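Local coordinates for uncharacterized protein conserved in bacteria (Streptococcus suis, PDB 4FZQ) that probably helps the pathogen attach to host cells, forming the G5 domain of the surface antigen HP0197, at residues T5-V10 and V45-I50. The protein carries 1 engineered substitution. Residues are numbered along the deposited sequence; the frame is centred on the assembly and turned at random.
Sequences TKERKV and VYQDVI
The carboxylate oxygen OD1 of D48 is gripped by two cationic side chains of strand 5-10, forming a salt-bridge network on one face of an antiparallel ladder. R8 NE donates to D48 OD1 at 2.6 Å with an N-H...O angle of 171°, lying on the syn side of the oxygen. K6 NZ reaches D48 OD1 at 2.8 Å from the anti side. A short acid suits this spot: D48 is buried, and the two flanking bases probably stabilise its negative charge. The long bases arch over to it, a turn at chi3 (-61°) swinging the arginine NE, and one at chi4 (61°) the lysine NZ, toward D48. The lysine's methylenes serve too, since K6 CE packs 3.4 Å from I50 CD1. Next to the network, Y46 CB lies over one face of the R8 guanidinium, toward its rim, while the compact, branched V10 makes an apolar contact, one methyl, CG2, reaching Y46 CE1 at 3.9 Å.

Beneath these side chains K6 with D48 and R8 with Y46 are hydrogen-bonded pairs; the shortest of their four backbone bonds runs from Y46 N to R8 O, 2.6 Å. On the other face, where polar side chains suit the exposed positions of T5 and E7, E7 OE1 approaches V45 CG1 at 3.5 Å, and a water donates to Q47 OE1 while meeting T5 OG1 weakly.

The contact joins strands 4-13 and 41-50 of a sheet, three-stranded within this chain, in the elongated, helix-free G5 domain. Strand 55-66 flanks 41-50 on its other edge; V10 continues the sheet into a second subunit, whose E12 forms a salt bridge with R8 NH1.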
loop_
_atom_site.group_PDB
_atom_site.type_symbol
_atom_site.label_atom_id
_atom_site.label_comp_id
_atom_site.label_asym_id
_atom_site.label_seq_id
_atom_site.Cartn_x
_atom_site.Cartn_y
_atom_site.Cartn_z
ATOM N N THR A 5 8.770 -27.292 19.683
ATOM C CA THR A 5 8.264 -26.662 18.478
ATOM C C THR A 5 6.763 -26.425 18.566
ATOM O O THR A 5 6.041 -27.161 19.244
ATOM C CB THR A 5 8.541 -27.534 17.227
ATOM O OG1 THR A 5 7.781 -28.748 17.317
ATOM C CG2 THR A 5 10.030 -27.865 17.116
ATOM N N LYS A 6 6.306 -25.376 17.891
ATOM C CA LYS A 6 4.888 -25.048 17.837
ATOM C C LYS A 6 4.617 -24.492 16.445
ATOM O O LYS A 6 5.476 -23.848 15.846
ATOM C CB LYS A 6 4.507 -24.020 18.913
ATOM C CG LYS A 6 5.214 -22.679 18.805
ATOM C CD LYS A 6 4.688 -21.702 19.862
ATOM C CE LYS A 6 5.472 -20.380 19.884
ATOM N NZ LYS A 6 5.409 -19.634 18.592
ATOM N N GLU A 7 3.431 -24.769 15.925
ATOM C CA GLU A 7 3.056 -24.300 14.608
ATOM C C GLU A 7 2.198 -23.057 14.694
ATOM O O GLU A 7 1.416 -22.899 15.621
ATOM C CB GLU A 7 2.317 -25.398 13.857
ATOM C CG GLU A 7 3.233 -26.492 13.344
ATOM C CD GLU A 7 2.498 -27.511 12.496
ATOM O OE1 GLU A 7 1.546 -27.119 11.780
ATOM O OE2 GLU A 7 2.875 -28.703 12.532
ATOM N N ARG A 8 2.368 -22.163 13.728
ATOM C CA ARG A 8 1.608 -20.916 13.679
ATOM C C ARG A 8 0.961 -20.728 12.322
ATOM O O ARG A 8 1.548 -21.042 11.288
ATOM C CB ARG A 8 2.510 -19.702 13.929
ATOM C CG ARG A 8 2.810 -19.403 15.373
ATOM C CD ARG A 8 3.520 -18.070 15.520
ATOM N NE ARG A 8 4.794 -18.044 14.811
ATOM C CZ ARG A 8 5.011 -17.379 13.683
ATOM N NH1 ARG A 8 4.033 -16.676 13.127
ATOM N NH2 ARG A 8 6.210 -17.411 13.118
ATOM N N LYS A 9 -0.248 -20.198 12.332
ATOM C CA LYS A 9 -0.955 -19.932 11.098
ATOM C C LYS A 9 -1.098 -18.413 11.000
ATOM O O LYS A 9 -1.554 -17.765 11.938
ATOM C CB LYS A 9 -2.326 -20.608 11.131
ATOM C CG LYS A 9 -3.139 -20.445 9.858
ATOM C CD LYS A 9 -4.559 -20.999 10.006
ATOM C CE LYS A 9 -4.573 -22.520 10.142
ATOM N NZ LYS A 9 -3.808 -23.012 11.336
ATOM N N VAL A 10 -0.674 -17.844 9.879
ATOM C CA VAL A 10 -0.773 -16.407 9.660
ATOM C C VAL A 10 -1.604 -16.163 8.397
ATOM O O VAL A 10 -1.279 -16.665 7.324
ATOM C CB VAL A 10 0.628 -15.773 9.493
ATOM C CG1 VAL A 10 0.503 -14.317 9.083
ATOM C CG2 VAL A 10 1.408 -15.894 10.798
ATOM N N VAL A 45 1.569 -21.455 7.095
ATOM C CA VAL A 45 1.730 -22.229 8.315
ATOM C C VAL A 45 3.224 -22.227 8.595
ATOM O O VAL A 45 4.024 -22.597 7.730
ATOM C CB VAL A 45 1.259 -23.680 8.152
ATOM C CG1 VAL A 45 1.602 -24.476 9.414
ATOM C CG2 VAL A 45 -0.236 -23.718 7.906
ATOM N N TYR A 46 3.596 -21.788 9.792
ATOM C CA TYR A 46 4.999 -21.729 10.173
ATOM C C TYR A 46 5.285 -22.677 11.303
ATOM O O TYR A 46 4.369 -23.164 11.974
ATOM C CB TYR A 46 5.385 -20.331 10.658
ATOM C CG TYR A 46 5.323 -19.247 9.615
ATOM C CD1 TYR A 46 4.153 -18.519 9.405
ATOM C CD2 TYR A 46 6.438 -18.947 8.837
ATOM C CE1 TYR A 46 4.100 -17.510 8.437
ATOM C CE2 TYR A 46 6.398 -17.953 7.877
ATOM C CZ TYR A 46 5.226 -17.235 7.681
ATOM O OH TYR A 46 5.186 -16.239 6.736
ATOM N N GLN A 47 6.572 -22.940 11.514
ATOM C CA GLN A 47 6.982 -23.776 12.631
ATOM C C GLN A 47 8.107 -23.064 13.356
ATOM O O GLN A 47 9.121 -22.711 12.758
ATOM C CB GLN A 47 7.463 -25.142 12.191
ATOM C CG GLN A 47 7.546 -26.064 13.377
ATOM C CD GLN A 47 8.046 -27.436 13.033
ATOM O OE1 GLN A 47 7.750 -28.399 13.735
ATOM N NE2 GLN A 47 8.820 -27.538 11.959
ATOM N N ASP A 48 7.916 -22.842 14.650
ATOM C CA ASP A 48 8.911 -22.153 15.451
ATOM C C ASP A 48 9.656 -23.114 16.352
ATOM O O ASP A 48 9.104 -24.133 16.771
ATOM C CB ASP A 48 8.234 -21.100 16.326
ATOM C CG ASP A 48 7.587 -19.990 15.522
ATOM O OD1 ASP A 48 6.606 -19.403 16.022
ATOM O OD2 ASP A 48 8.059 -19.694 14.407
ATOM N N VAL A 49 10.915 -22.795 16.633
ATOM C CA VAL A 49 11.701 -23.608 17.548
ATOM C C VAL A 49 11.804 -22.755 18.801
ATOM O O VAL A 49 12.171 -21.582 18.730
ATOM C CB VAL A 49 13.137 -23.873 17.050
ATOM C CG1 VAL A 49 13.831 -24.847 17.996
ATOM C CG2 VAL A 49 13.120 -24.425 15.674
ATOM N N ILE A 50 11.490 -23.336 19.946
ATOM C CA ILE A 50 11.556 -22.584 21.187
ATOM C C ILE A 50 12.636 -23.108 22.126
ATOM O O ILE A 50 12.653 -24.291 22.477
ATOM C CB ILE A 50 10.199 -22.626 21.895
ATOM C CG1 ILE A 50 9.118 -22.175 20.913
ATOM C CG2 ILE A 50 10.216 -21.745 23.140
ATOM C CD1 ILE A 50 7.686 -22.483 21.347
HETATM O O HOH W 1 5.132 -28.137 15.371
#